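Local atomic coordinates of RctB replication initiator protein (Vibrio cholerae, PDB entry 5UBE), a protein that initiates replication of the second chromosome of Vibrio cholerae, binding DNA probably through a helix-turn-helix domain, and resembles plasmid initiators in structure. Residues 7-12 with 99-104; 29-34 with 47-52; 64-69 with 76-81; 94-99 with 110-115. One frame throughout, in Å; residues are numbered along the deposited sequence.

Interaction 1: residues 7-12 with 99-104; sequences RLIKLP and VRFEEG
The Phe101 ring meets Ile9 obliquely: CD2 lies 3.8 Å from Ile9 CB, CE2 is near the methyl CG2, and Ile9 O also approaches the ring at a slant, 3.7 Å from Phe101 CD2. Outside the two segments the ring of His15 also meets Phe101, with the planes at about 45°. Ile9 has CG1 anti to its carbonyl carbon (chi1 -57°), which brings CG1 to 3.6 Å from Val99 CG2. A single bridge pairs the backbones of Leu8 and Arg100. Its bond, Ile9 N to Arg100 O, is 2.9 Å long with an angle of 179° at the hydrogen. Leu8 lies against the loop that follows the strand, CG 3.3 Å from Phe101 O and CD1 against Glu102 CB. The charged ends of Lys10 and Glu103 are modelled too close together, so a salt bridge between them is doubtful in detail. The peptide 7-12, without regular structure, thus runs beside the end of outermost strand 94-100, while Val99 and Phe101 also touch Thr109 of strand 108-114.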
loop_
_atom_site.group_PDB
_atom_site.type_symbol
_atom_site.label_atom_id
_atom_site.label_comp_id
_atom_site.label_asym_id
_atom_site.label_seq_id
_atom_site.Cartn_x
_atom_site.Cartn_y
_atom_site.Cartn_z
ATOM N N ARG A 7 -8.575 11.929 4.230
ATOM C CA ARG A 7 -8.947 12.769 3.094
ATOM C C ARG A 7 -7.794 13.678 2.714
ATOM O O ARG A 7 -7.567 13.960 1.540
ATOM C CB ARG A 7 -10.190 13.613 3.410
ATOM C CG ARG A 7 -11.513 12.836 3.465
ATOM C CD ARG A 7 -12.146 12.665 2.086
ATOM N NE ARG A 7 -12.370 13.946 1.419
ATOM C CZ ARG A 7 -12.937 14.081 0.222
ATOM N NH1 ARG A 7 -13.347 13.009 -0.445
ATOM N NH2 ARG A 7 -13.097 15.286 -0.310
ATOM N N LEU A 8 -7.055 14.126 3.726
ATOM C CA LEU A 8 -6.066 15.187 3.568
ATOM C C LEU A 8 -4.747 14.724 4.175
ATOM O O LEU A 8 -4.648 14.539 5.394
ATOM C CB LEU A 8 -6.571 16.474 4.220
ATOM C CG LEU A 8 -5.815 17.783 4.024
ATOM C CD1 LEU A 8 -6.793 18.952 4.030
ATOM C CD2 LEU A 8 -4.792 17.949 5.125
ATOM N N ILE A 9 -3.735 14.552 3.327
ATOM C CA ILE A 9 -2.451 14.003 3.751
ATOM C C ILE A 9 -1.617 15.108 4.384
ATOM O O ILE A 9 -1.213 16.061 3.709
ATOM C CB ILE A 9 -1.704 13.360 2.574
ATOM C CG1 ILE A 9 -2.564 12.280 1.927
ATOM C CG2 ILE A 9 -0.387 12.751 3.042
ATOM C CD1 ILE A 9 -2.906 11.142 2.867
ATOM N N LYS A 10 -1.321 14.957 5.668
ATOM C CA LYS A 10 -0.649 16.000 6.426
ATOM C C LYS A 10 0.861 15.795 6.420
ATOM O O LYS A 10 1.366 14.696 6.171
ATOM C CB LYS A 10 -1.167 16.041 7.865
ATOM C CG LYS A 10 -2.678 16.187 7.970
ATOM C CD LYS A 10 -3.133 16.386 9.412
ATOM C CE LYS A 10 -2.927 17.820 9.872
ATOM N NZ LYS A 10 -3.768 18.776 9.095
ATOM N N LEU A 11 1.575 16.892 6.686
ATOM C CA LEU A 11 3.021 16.874 6.802
ATOM C C LEU A 11 3.443 15.905 7.904
ATOM O O LEU A 11 2.663 15.611 8.811
ATOM C CB LEU A 11 3.537 18.284 7.098
ATOM C CG LEU A 11 3.639 19.244 5.907
ATOM C CD1 LEU A 11 4.332 18.569 4.724
ATOM C CD2 LEU A 11 2.292 19.812 5.488
ATOM N N PRO A 12 4.682 15.389 7.853
ATOM C CA PRO A 12 5.779 15.689 6.926
ATOM C C PRO A 12 5.682 15.014 5.545
ATOM O O PRO A 12 6.585 15.225 4.728
ATOM C CB PRO A 12 7.002 15.176 7.684
ATOM C CG PRO A 12 6.475 14.020 8.470
ATOM C CD PRO A 12 5.076 14.393 8.866
ATOM N N VAL A 99 -5.859 11.233 -3.361
ATOM C CA VAL A 99 -5.878 12.107 -2.196
ATOM C C VAL A 99 -5.035 13.340 -2.489
ATOM O O VAL A 99 -4.184 13.344 -3.381
ATOM C CB VAL A 99 -5.355 11.406 -0.925
ATOM C CG1 VAL A 99 -6.227 10.215 -0.583
ATOM C CG2 VAL A 99 -3.904 10.989 -1.112
ATOM N N ARG A 100 -5.281 14.397 -1.719
ATOM C CA ARG A 100 -4.527 15.636 -1.835
ATOM C C ARG A 100 -3.829 15.937 -0.518
ATOM O O ARG A 100 -4.126 15.341 0.521
ATOM C CB ARG A 100 -5.432 16.812 -2.229
ATOM C CG ARG A 100 -6.307 16.542 -3.444
ATOM C CD ARG A 100 -7.219 17.719 -3.748
ATOM N NE ARG A 100 -8.039 17.491 -4.935
ATOM C CZ ARG A 100 -8.944 18.347 -5.395
ATOM N NH1 ARG A 100 -9.157 19.496 -4.764
ATOM N NH2 ARG A 100 -9.642 18.055 -6.487
ATOM N N PHE A 101 -2.874 16.860 -0.576
ATOM C CA PHE A 101 -2.229 17.345 0.639
ATOM C C PHE A 101 -2.937 18.578 1.182
ATOM O O PHE A 101 -3.126 18.695 2.396
ATOM C CB PHE A 101 -0.752 17.635 0.364
ATOM C CG PHE A 101 -0.017 16.467 -0.244
ATOM C CD1 PHE A 101 -0.020 16.265 -1.612
ATOM C CD2 PHE A 101 0.664 15.564 0.561
ATOM C CE1 PHE A 101 0.648 15.183 -2.171
ATOM C CE2 PHE A 101 1.333 14.485 0.010
ATOM C CZ PHE A 101 1.325 14.294 -1.355
ATOM N N GLU A 102 -3.325 19.494 0.287
ATOM C CA GLU A 102 -4.249 20.599 0.576
ATOM C C GLU A 102 -3.849 21.408 1.808
ATOM O O GLU A 102 -4.695 22.017 2.469
ATOM C CB GLU A 102 -5.686 20.090 0.716
ATOM C CG GLU A 102 -6.394 19.838 -0.611
ATOM C CD GLU A 102 -7.767 19.213 -0.429
ATOM O OE1 GLU A 102 -8.036 18.683 0.671
ATOM O OE2 GLU A 102 -8.578 19.254 -1.381
ATOM N N GLU A 103 -2.560 21.433 2.124
ATOM C CA GLU A 103 -2.025 22.271 3.192
ATOM C C GLU A 103 -0.973 23.192 2.585
ATOM O O GLU A 103 0.214 23.111 2.914
ATOM C CB GLU A 103 -1.452 21.417 4.330
ATOM C CG GLU A 103 -2.519 20.672 5.116
ATOM C CD GLU A 103 -1.961 19.906 6.303
ATOM O OE1 GLU A 103 -0.723 19.757 6.396
ATOM O OE2 GLU A 103 -2.767 19.455 7.145
ATOM N N GLY A 104 -1.420 24.072 1.691
ATOM C CA GLY A 104 -0.494 24.885 0.933
ATOM C C GLY A 104 0.361 24.101 -0.031
ATOM O O GLY A 104 1.448 24.561 -0.398
#

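Interaction 2: residues 29-34 with 47-52; sequences DWIEQY and LLNLIS
Tyr34, whose OH donates to Ile115 O just beyond strand 108-114, sets its ring atom CD2 3.7 Å from Leu48 CD1, the two side chains crossing at about a right angle. Trp30 O lies over one face of the tyrosine ring toward its rim. Between the two helical segments themselves there is no hydrogen bond, and the join rests mainly on carbon. Ile31 carries most of the contact from its helix. Its CG1 is anti to the carbonyl carbon (chi1 -75°), and the terminal CD1 touches Leu48 CB at 3.8 Å and Ser52 CB at 3.9 Å. The other branch, CG2, meets Asn49 OD1 at 3.6 Å, a contact of a methyl with an amide oxygen. The short axes run antiparallel (176°) and come within 10.4 Å, so the two segments, from helices 26-34 and 42-55, lie side by side, with Phe114 touching both Tyr34 and Leu48 from the sheet. With 199 Å² buried and no polar bond crossing, the contact is mainly apolar packing, while the tyrosine hydroxyl finds its partner on the chain leaving the sheet.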
loop_
_atom_site.group_PDB
_atom_site.type_symbol
_atom_site.label_atom_id
_atom_site.label_comp_id
_atom_site.label_asym_id
_atom_site.label_seq_id
_atom_site.Cartn_x
_atom_site.Cartn_y
_atom_site.Cartn_z
ATOM N N ASP A 29 -4.623 -10.364 8.935
ATOM C CA ASP A 29 -5.290 -11.640 8.665
ATOM C C ASP A 29 -5.695 -11.778 7.199
ATOM O O ASP A 29 -5.613 -12.874 6.633
ATOM C CB ASP A 29 -6.526 -11.797 9.551
ATOM C CG ASP A 29 -6.196 -11.763 11.034
ATOM O OD1 ASP A 29 -5.120 -12.260 11.436
ATOM O OD2 ASP A 29 -7.029 -11.239 11.798
ATOM N N TRP A 30 -6.163 -10.685 6.583
ATOM C CA TRP A 30 -6.622 -10.734 5.197
ATOM C C TRP A 30 -5.531 -11.244 4.269
ATOM O O TRP A 30 -5.818 -11.927 3.276
ATOM C CB TRP A 30 -7.065 -9.343 4.742
ATOM C CG TRP A 30 -8.221 -8.774 5.494
ATOM C CD1 TRP A 30 -9.006 -9.418 6.418
ATOM C CD2 TRP A 30 -8.755 -7.449 5.365
ATOM N NE1 TRP A 30 -9.976 -8.565 6.881
ATOM C CE2 TRP A 30 -9.852 -7.355 6.248
ATOM C CE3 TRP A 30 -8.408 -6.331 4.596
ATOM C CZ2 TRP A 30 -10.603 -6.182 6.390
ATOM C CZ3 TRP A 30 -9.165 -5.169 4.731
ATOM C CH2 TRP A 30 -10.246 -5.104 5.626
ATOM N N ILE A 31 -4.280 -10.889 4.560
ATOM C CA ILE A 31 -3.170 -11.189 3.652
ATOM C C ILE A 31 -2.987 -12.693 3.511
ATOM O O ILE A 31 -2.747 -13.201 2.409
ATOM C CB ILE A 31 -1.883 -10.489 4.143
ATOM C CG1 ILE A 31 -1.951 -8.994 3.838
ATOM C CG2 ILE A 31 -0.624 -11.120 3.527
ATOM C CD1 ILE A 31 -0.848 -8.154 4.530
ATOM N N GLU A 32 -3.099 -13.430 4.618
ATOM C CA GLU A 32 -3.112 -14.886 4.522
ATOM C C GLU A 32 -4.337 -15.385 3.770
ATOM O O GLU A 32 -4.262 -16.402 3.073
ATOM C CB GLU A 32 -3.048 -15.511 5.917
ATOM C CG GLU A 32 -1.805 -15.058 6.707
ATOM C CD GLU A 32 -1.559 -15.858 7.978
ATOM O OE1 GLU A 32 -2.531 -16.415 8.541
ATOM O OE2 GLU A 32 -0.385 -15.925 8.409
ATOM N N GLN A 33 -5.467 -14.685 3.883
ATOM C CA GLN A 33 -6.654 -15.127 3.159
ATOM C C GLN A 33 -6.583 -14.801 1.674
ATOM O O GLN A 33 -7.150 -15.543 0.866
ATOM C CB GLN A 33 -7.917 -14.512 3.762
ATOM C CG GLN A 33 -8.283 -15.072 5.118
ATOM C CD GLN A 33 -9.521 -14.411 5.676
ATOM O OE1 GLN A 33 -9.546 -13.202 5.859
ATOM N NE2 GLN A 33 -10.569 -15.198 5.918
ATOM N N TYR A 34 -5.891 -13.715 1.293
ATOM C CA TYR A 34 -5.773 -13.364 -0.125
ATOM C C TYR A 34 -5.147 -14.489 -0.936
ATOM O O TYR A 34 -5.405 -14.614 -2.140
ATOM C CB TYR A 34 -4.915 -12.110 -0.298
ATOM C CG TYR A 34 -5.515 -10.796 0.134
ATOM C CD1 TYR A 34 -6.882 -10.558 0.062
ATOM C CD2 TYR A 34 -4.689 -9.769 0.596
ATOM C CE1 TYR A 34 -7.410 -9.337 0.452
ATOM C CE2 TYR A 34 -5.204 -8.556 0.984
ATOM C CZ TYR A 34 -6.559 -8.339 0.904
ATOM O OH TYR A 34 -7.036 -7.112 1.296
ATOM N N LEU A 47 5.156 -7.855 -1.332
ATOM C CA LEU A 47 4.752 -6.470 -1.121
ATOM C C LEU A 47 3.795 -6.350 0.066
ATOM O O LEU A 47 3.978 -5.488 0.930
ATOM C CB LEU A 47 4.105 -5.910 -2.389
ATOM C CG LEU A 47 3.556 -4.492 -2.220
ATOM C CD1 LEU A 47 4.708 -3.527 -2.052
ATOM C CD2 LEU A 47 2.655 -4.072 -3.371
ATOM N N LEU A 48 2.765 -7.213 0.129
ATOM C CA LEU A 48 1.770 -7.107 1.201
ATOM C C LEU A 48 2.408 -7.290 2.575
ATOM O O LEU A 48 2.149 -6.511 3.500
ATOM C CB LEU A 48 0.636 -8.119 0.997
ATOM C CG LEU A 48 -0.038 -8.047 -0.370
ATOM C CD1 LEU A 48 -1.261 -8.925 -0.389
ATOM C CD2 LEU A 48 -0.384 -6.608 -0.752
ATOM N N ASN A 49 3.256 -8.313 2.725
ATOM C CA ASN A 49 3.939 -8.521 3.998
ATOM C C ASN A 49 4.783 -7.309 4.376
ATOM O O ASN A 49 4.875 -6.947 5.555
ATOM C CB ASN A 49 4.813 -9.774 3.923
ATOM C CG ASN A 49 4.006 -11.052 4.006
ATOM O OD1 ASN A 49 2.850 -11.032 4.418
ATOM N ND2 ASN A 49 4.615 -12.174 3.627
ATOM N N LEU A 50 5.412 -6.671 3.385
ATOM C CA LEU A 50 6.256 -5.512 3.659
ATOM C C LEU A 50 5.435 -4.353 4.209
ATOM O O LEU A 50 5.800 -3.749 5.227
ATOM C CB LEU A 50 6.977 -5.088 2.387
ATOM C CG LEU A 50 8.195 -4.179 2.518
ATOM C CD1 LEU A 50 9.322 -4.897 3.252
ATOM C CD2 LEU A 50 8.636 -3.753 1.121
ATOM N N ILE A 51 4.340 -4.013 3.523
ATOM C CA ILE A 51 3.422 -2.983 4.010
ATOM C C ILE A 51 2.989 -3.286 5.439
ATOM O O ILE A 51 3.042 -2.425 6.322
ATOM C CB ILE A 51 2.199 -2.880 3.080
ATOM C CG1 ILE A 51 2.615 -2.414 1.672
ATOM C CG2 ILE A 51 1.116 -1.981 3.727
ATOM C CD1 ILE A 51 1.659 -2.850 0.582
ATOM N N SER A 52 2.515 -4.509 5.675
ATOM C CA SER A 52 2.077 -4.894 7.016
ATOM C C SER A 52 3.185 -4.680 8.042
ATOM O O SER A 52 2.997 -3.987 9.049
ATOM C CB SER A 52 1.618 -6.353 6.999
ATOM O OG SER A 52 1.166 -6.751 8.273
#

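Interaction 3: residues 64-69 with 76-81; sequences STTELI and LTRAAI
Helix 65-71 and the start of helix 78-91 pair here as consecutive helices, probably the helix-turn-helix unit of this family, and Thr66 with Arg78 carries the polar part of their contact. Arg78 NH2 donates to Thr66 OG1 at 3.1 Å and 162°, with the oxygen only 11° out of the guanidinium plane. The arginine has CG anti to the backbone N (chi1 -157°), and the chain bends at chi3. Ile69 CD1 lies over one face of the guanidinium, 4.0 Å above the plane and toward its rim. Thr66 OG1 also bonds Lys16 O, its stronger partner. Thr65 OG1 is also near Arg78 NH1, but the angle there is too poor for a bond.

Both helices open with a side-chain cap. Ser64 and Glu67 make a capping box, Glu67 N giving to Ser64 OG and Ser64 N to Glu67 OE1, while Thr77 OG1 takes Ala80 N at 3.2 Å. In helix-turn-helix proteins the second helix of such a pair commonly enters the DNA groove; whether helix 78-91 does so here is an inference. On the inner side, Thr65 CG2 meets Ile81 CG2 at 3.8 Å, and Leu68 CB faces Ile81 CD1 at 4.1 Å. Leu68 and Ile81 also touch Leu47 of helix 42-55. At the turn, Ile69 CG1 rests 3.7 Å from Leu76 O.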
loop_
_atom_site.group_PDB
_atom_site.type_symbol
_atom_site.label_atom_id
_atom_site.label_comp_id
_atom_site.label_asym_id
_atom_site.label_seq_id
_atom_site.Cartn_x
_atom_site.Cartn_y
_atom_site.Cartn_z
ATOM N N SER A 64 4.507 4.627 3.001
ATOM C CA SER A 64 4.709 5.113 1.641
ATOM C C SER A 64 5.573 4.124 0.865
ATOM O O SER A 64 6.247 3.274 1.451
ATOM C CB SER A 64 5.347 6.505 1.657
ATOM O OG SER A 64 6.628 6.453 2.241
ATOM N N THR A 65 5.522 4.214 -0.473
ATOM C CA THR A 65 6.454 3.421 -1.284
ATOM C C THR A 65 7.906 3.782 -0.966
ATOM O O THR A 65 8.790 2.914 -1.013
ATOM C CB THR A 65 6.153 3.590 -2.784
ATOM O OG1 THR A 65 6.111 4.979 -3.132
ATOM C CG2 THR A 65 4.831 2.992 -3.106
ATOM N N THR A 66 8.173 5.035 -0.587
ATOM C CA THR A 66 9.539 5.401 -0.202
ATOM C C THR A 66 9.983 4.613 1.024
ATOM O O THR A 66 11.097 4.079 1.065
ATOM C CB THR A 66 9.643 6.908 0.053
ATOM O OG1 THR A 66 9.587 7.602 -1.203
ATOM C CG2 THR A 66 10.976 7.263 0.760
ATOM N N GLU A 67 9.109 4.503 2.026
ATOM C CA GLU A 67 9.430 3.711 3.208
ATOM C C GLU A 67 9.567 2.234 2.859
ATOM O O GLU A 67 10.356 1.520 3.491
ATOM C CB GLU A 67 8.357 3.936 4.296
ATOM C CG GLU A 67 8.271 5.395 4.769
ATOM C CD GLU A 67 7.155 5.657 5.788
ATOM O OE1 GLU A 67 6.049 5.105 5.639
ATOM O OE2 GLU A 67 7.384 6.424 6.742
ATOM N N LEU A 68 8.798 1.757 1.878
ATOM C CA LEU A 68 8.915 0.362 1.461
ATOM C C LEU A 68 10.282 0.080 0.850
ATOM O O LEU A 68 10.907 -0.946 1.155
ATOM C CB LEU A 68 7.806 0.005 0.471
ATOM C CG LEU A 68 6.383 -0.044 1.047
ATOM C CD1 LEU A 68 5.407 -0.591 0.035
ATOM C CD2 LEU A 68 6.310 -0.857 2.341
ATOM N N ILE A 69 10.753 0.970 -0.025
ATOM C CA ILE A 69 12.108 0.847 -0.559
ATOM C C ILE A 69 13.112 0.736 0.579
ATOM O O ILE A 69 13.912 -0.205 0.641
ATOM C CB ILE A 69 12.427 2.041 -1.476
ATOM C CG1 ILE A 69 11.563 1.971 -2.743
ATOM C CG2 ILE A 69 13.929 2.074 -1.826
ATOM C CD1 ILE A 69 11.539 3.287 -3.517
ATOM N N LEU A 76 14.221 -3.820 -3.249
ATOM C CA LEU A 76 13.062 -3.505 -4.073
ATOM C C LEU A 76 13.129 -2.025 -4.419
ATOM O O LEU A 76 13.284 -1.184 -3.530
ATOM C CB LEU A 76 11.751 -3.824 -3.356
ATOM C CG LEU A 76 11.302 -5.286 -3.429
ATOM C CD1 LEU A 76 12.195 -6.147 -2.546
ATOM C CD2 LEU A 76 9.843 -5.435 -3.039
ATOM N N THR A 77 13.043 -1.719 -5.706
ATOM C CA THR A 77 13.095 -0.355 -6.190
ATOM C C THR A 77 11.682 0.198 -6.264
ATOM O O THR A 77 10.711 -0.511 -6.023
ATOM C CB THR A 77 13.736 -0.313 -7.564
ATOM O OG1 THR A 77 13.014 -1.216 -8.408
ATOM C CG2 THR A 77 15.199 -0.740 -7.485
ATOM N N ARG A 78 11.563 1.480 -6.612
ATOM C CA ARG A 78 10.252 2.033 -6.914
ATOM C C ARG A 78 9.580 1.249 -8.032
ATOM O O ARG A 78 8.373 0.981 -7.986
ATOM C CB ARG A 78 10.370 3.507 -7.297
ATOM C CG ARG A 78 9.063 4.257 -7.071
ATOM C CD ARG A 78 9.206 5.761 -7.171
ATOM N NE ARG A 78 10.111 6.312 -6.168
ATOM C CZ ARG A 78 9.728 6.739 -4.967
ATOM N NH1 ARG A 78 8.448 6.672 -4.601
ATOM N NH2 ARG A 78 10.625 7.227 -4.129
ATOM N N ALA A 79 10.352 0.858 -9.041
ATOM C CA ALA A 79 9.778 0.146 -10.171
ATOM C C ALA A 79 9.241 -1.219 -9.754
ATOM O O ALA A 79 8.173 -1.631 -10.217
ATOM C CB ALA A 79 10.819 0.009 -11.280
ATOM N N ALA A 80 9.969 -1.942 -8.896
ATOM C CA ALA A 80 9.507 -3.265 -8.484
ATOM C C ALA A 80 8.265 -3.169 -7.599
ATOM O O ALA A 80 7.336 -3.972 -7.743
ATOM C CB ALA A 80 10.630 -4.020 -7.771
ATOM N N ILE A 81 8.233 -2.197 -6.677
ATOM C CA ILE A 81 7.026 -1.945 -5.888
ATOM C C ILE A 81 5.848 -1.643 -6.813
ATOM O O ILE A 81 4.781 -2.264 -6.722
ATOM C CB ILE A 81 7.257 -0.791 -4.891
ATOM C CG1 ILE A 81 8.432 -1.057 -3.917
ATOM C CG2 ILE A 81 5.963 -0.461 -4.145
ATOM C CD1 ILE A 81 8.227 -2.213 -2.953
#

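Interaction 4: residues 94-99 with 110-115; sequences FKQIPV and MLHRFI
Phe94, on the beta hairpin of strands 94-100 and 108-114, meets the partner strand from CB to its tip: CB lies 4.0 Å from Arg113 O, CD1 meets His112 CB at 3.8 Å, and CE1 reaches Phe114 CE1 at 3.5 Å, above one face of that ring. CG sits anti to the carbonyl carbon (chi1 -67°). The Phe94 and Phe114 planes are oblique, whereas His112 turns its edge to the face of Phe94, the planes at 90°, giving a T-shaped pair within an aromatic cluster. Two hydrogen-bonded antiparallel pairs, Lys95 with Arg113 and Ile97 with Leu111, each supply two backbone bonds; Ile97 N to Leu111 O measures 2.7 Å. Gln96, Pro98 and Met110 share the aromatic face, with Met110 CE 3.7 Å from Pro98 CG. Phe21 of strand 20-22 and Leu85 of helix 78-91 also meet the aromatic cluster, so this face is covered by helix 78-91 and also by helix 42-55. Lys95, Ile97, Leu111 and Arg113 lie on the other face. There Arg113 NE pairs with Glu22, and Ile97 CD1 sits over the centre of the Arg113 guanidinium, 3.5 Å above its plane.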
loop_
_atom_site.group_PDB
_atom_site.type_symbol
_atom_site.label_atom_id
_atom_site.label_comp_id
_atom_site.label_asym_id
_atom_site.label_seq_id
_atom_site.Cartn_x
_atom_site.Cartn_y
_atom_site.Cartn_z
ATOM N N PHE A 94 -6.662 -3.870 -3.539
ATOM C CA PHE A 94 -6.604 -2.494 -3.077
ATOM C C PHE A 94 -7.655 -1.648 -3.769
ATOM O O PHE A 94 -7.803 -1.709 -4.995
ATOM C CB PHE A 94 -5.244 -1.843 -3.378
ATOM C CG PHE A 94 -4.105 -2.417 -2.624
ATOM C CD1 PHE A 94 -3.955 -2.152 -1.269
ATOM C CD2 PHE A 94 -3.145 -3.180 -3.282
ATOM C CE1 PHE A 94 -2.877 -2.658 -0.566
ATOM C CE2 PHE A 94 -2.068 -3.693 -2.591
ATOM C CZ PHE A 94 -1.926 -3.427 -1.238
ATOM N N LYS A 95 -8.332 -0.814 -2.985
ATOM C CA LYS A 95 -9.072 0.317 -3.523
ATOM C C LYS A 95 -8.123 1.500 -3.689
ATOM O O LYS A 95 -7.513 1.962 -2.708
ATOM C CB LYS A 95 -10.226 0.689 -2.605
ATOM C CG LYS A 95 -11.123 1.777 -3.156
ATOM C CD LYS A 95 -12.310 2.006 -2.236
ATOM C CE LYS A 95 -13.260 3.046 -2.804
ATOM N NZ LYS A 95 -14.287 3.449 -1.806
ATOM N N GLN A 96 -8.005 1.987 -4.924
ATOM C CA GLN A 96 -7.198 3.167 -5.218
ATOM C C GLN A 96 -8.011 4.425 -4.945
ATOM O O GLN A 96 -9.074 4.630 -5.541
ATOM C CB GLN A 96 -6.719 3.153 -6.665
ATOM C CG GLN A 96 -5.842 1.976 -7.018
ATOM C CD GLN A 96 -5.039 2.234 -8.280
ATOM O OE1 GLN A 96 -5.387 1.742 -9.352
ATOM N NE2 GLN A 96 -3.957 3.018 -8.160
ATOM N N ILE A 97 -7.496 5.269 -4.060
ATOM C CA ILE A 97 -8.154 6.498 -3.629
ATOM C C ILE A 97 -7.230 7.665 -3.944
ATOM O O ILE A 97 -6.162 7.769 -3.327
ATOM C CB ILE A 97 -8.457 6.451 -2.126
ATOM C CG1 ILE A 97 -9.265 5.192 -1.786
ATOM C CG2 ILE A 97 -9.152 7.734 -1.671
ATOM C CD1 ILE A 97 -9.423 4.945 -0.292
ATOM N N PRO A 98 -7.562 8.550 -4.884
ATOM C CA PRO A 98 -6.740 9.754 -5.065
ATOM C C PRO A 98 -6.960 10.699 -3.894
ATOM O O PRO A 98 -8.095 10.915 -3.463
ATOM C CB PRO A 98 -7.248 10.347 -6.386
ATOM C CG PRO A 98 -7.991 9.246 -7.044
ATOM C CD PRO A 98 -8.587 8.436 -5.928
ATOM N N VAL A 99 -5.859 11.233 -3.361
ATOM C CA VAL A 99 -5.878 12.107 -2.196
ATOM C C VAL A 99 -5.035 13.340 -2.489
ATOM O O VAL A 99 -4.184 13.344 -3.381
ATOM C CB VAL A 99 -5.355 11.406 -0.925
ATOM C CG1 VAL A 99 -6.227 10.215 -0.583
ATOM C CG2 VAL A 99 -3.904 10.989 -1.112
ATOM N N MET A 110 -1.610 8.716 -4.779
ATOM C CA MET A 110 -2.565 7.610 -4.686
ATOM C C MET A 110 -2.557 6.992 -3.290
ATOM O O MET A 110 -1.496 6.626 -2.768
ATOM C CB MET A 110 -2.264 6.521 -5.716
ATOM C CG MET A 110 -3.166 6.552 -6.935
ATOM S SD MET A 110 -4.918 6.557 -6.540
ATOM C CE MET A 110 -5.592 6.730 -8.195
ATOM N N LEU A 111 -3.739 6.859 -2.698
ATOM C CA LEU A 111 -3.901 6.136 -1.445
ATOM C C LEU A 111 -4.482 4.761 -1.737
ATOM O O LEU A 111 -5.386 4.624 -2.562
ATOM C CB LEU A 111 -4.806 6.898 -0.477
ATOM C CG LEU A 111 -4.965 6.252 0.899
ATOM C CD1 LEU A 111 -3.621 6.196 1.611
ATOM C CD2 LEU A 111 -5.996 7.008 1.723
ATOM N N HIS A 112 -3.957 3.746 -1.062
ATOM C CA HIS A 112 -4.348 2.365 -1.306
ATOM C C HIS A 112 -4.822 1.768 0.002
ATOM O O HIS A 112 -4.092 1.794 0.998
ATOM C CB HIS A 112 -3.187 1.559 -1.895
ATOM C CG HIS A 112 -2.694 2.122 -3.180
ATOM N ND1 HIS A 112 -2.985 1.559 -4.404
ATOM C CD2 HIS A 112 -1.990 3.248 -3.438
ATOM C CE1 HIS A 112 -2.450 2.296 -5.361
ATOM N NE2 HIS A 112 -1.842 3.327 -4.803
ATOM N N ARG A 113 -6.037 1.233 -0.012
ATOM C CA ARG A 113 -6.696 0.681 1.164
ATOM C C ARG A 113 -6.978 -0.788 0.908
ATOM O O ARG A 113 -7.528 -1.141 -0.135
ATOM C CB ARG A 113 -7.995 1.439 1.462
ATOM C CG ARG A 113 -9.026 0.663 2.278
ATOM C CD ARG A 113 -10.263 1.519 2.458
ATOM N NE ARG A 113 -9.888 2.874 2.854
ATOM C CZ ARG A 113 -10.700 3.925 2.826
ATOM N NH1 ARG A 113 -11.955 3.794 2.414
ATOM N NH2 ARG A 113 -10.253 5.114 3.209
ATOM N N PHE A 114 -6.560 -1.642 1.835
ATOM C CA PHE A 114 -6.843 -3.060 1.701
ATOM C C PHE A 114 -8.346 -3.270 1.633
ATOM O O PHE A 114 -9.118 -2.548 2.269
ATOM C CB PHE A 114 -6.238 -3.834 2.872
ATOM C CG PHE A 114 -4.729 -4.032 2.762
ATOM C CD1 PHE A 114 -4.205 -5.029 1.938
ATOM C CD2 PHE A 114 -3.848 -3.227 3.478
ATOM C CE1 PHE A 114 -2.835 -5.222 1.846
ATOM C CE2 PHE A 114 -2.457 -3.409 3.378
ATOM C CZ PHE A 114 -1.956 -4.410 2.559
ATOM N N ILE A 115 -8.762 -4.233 0.816
ATOM C CA ILE A 115 -10.168 -4.567 0.631
ATOM C C ILE A 115 -10.427 -5.894 1.326
ATOM O O ILE A 115 -9.655 -6.848 1.175
ATOM C CB ILE A 115 -10.546 -4.635 -0.865
ATOM C CG1 ILE A 115 -10.119 -3.355 -1.586
ATOM C CG2 ILE A 115 -12.051 -4.812 -1.022
ATOM C CD1 ILE A 115 -10.579 -3.270 -3.021
#

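In the fold
Interaction 4 lies nearest the chain centre, its own centre about 8 Å from it, and combines paired backbone bonds with an aromatic face. Interaction 1 extends the same strand, sharing Val99, but its centre lies about 17 Å out, where a single backbone bridge is flanked by many exposed side chains. Interaction 2 is buried and mainly apolar; it touches interaction 4 through Leu48 CD2 and Phe94 CZ, 3.6 Å apart. Interaction 3 adds caps and an arginine bond on its surface side, while its inner side meets interaction 2 through Leu47 CD1 and Leu68 CD1, 3.7 Å apart. Helix 42-55 therefore packs against both helix 65-71 and the hairpin, whereas interactions 3 and 4 do not touch.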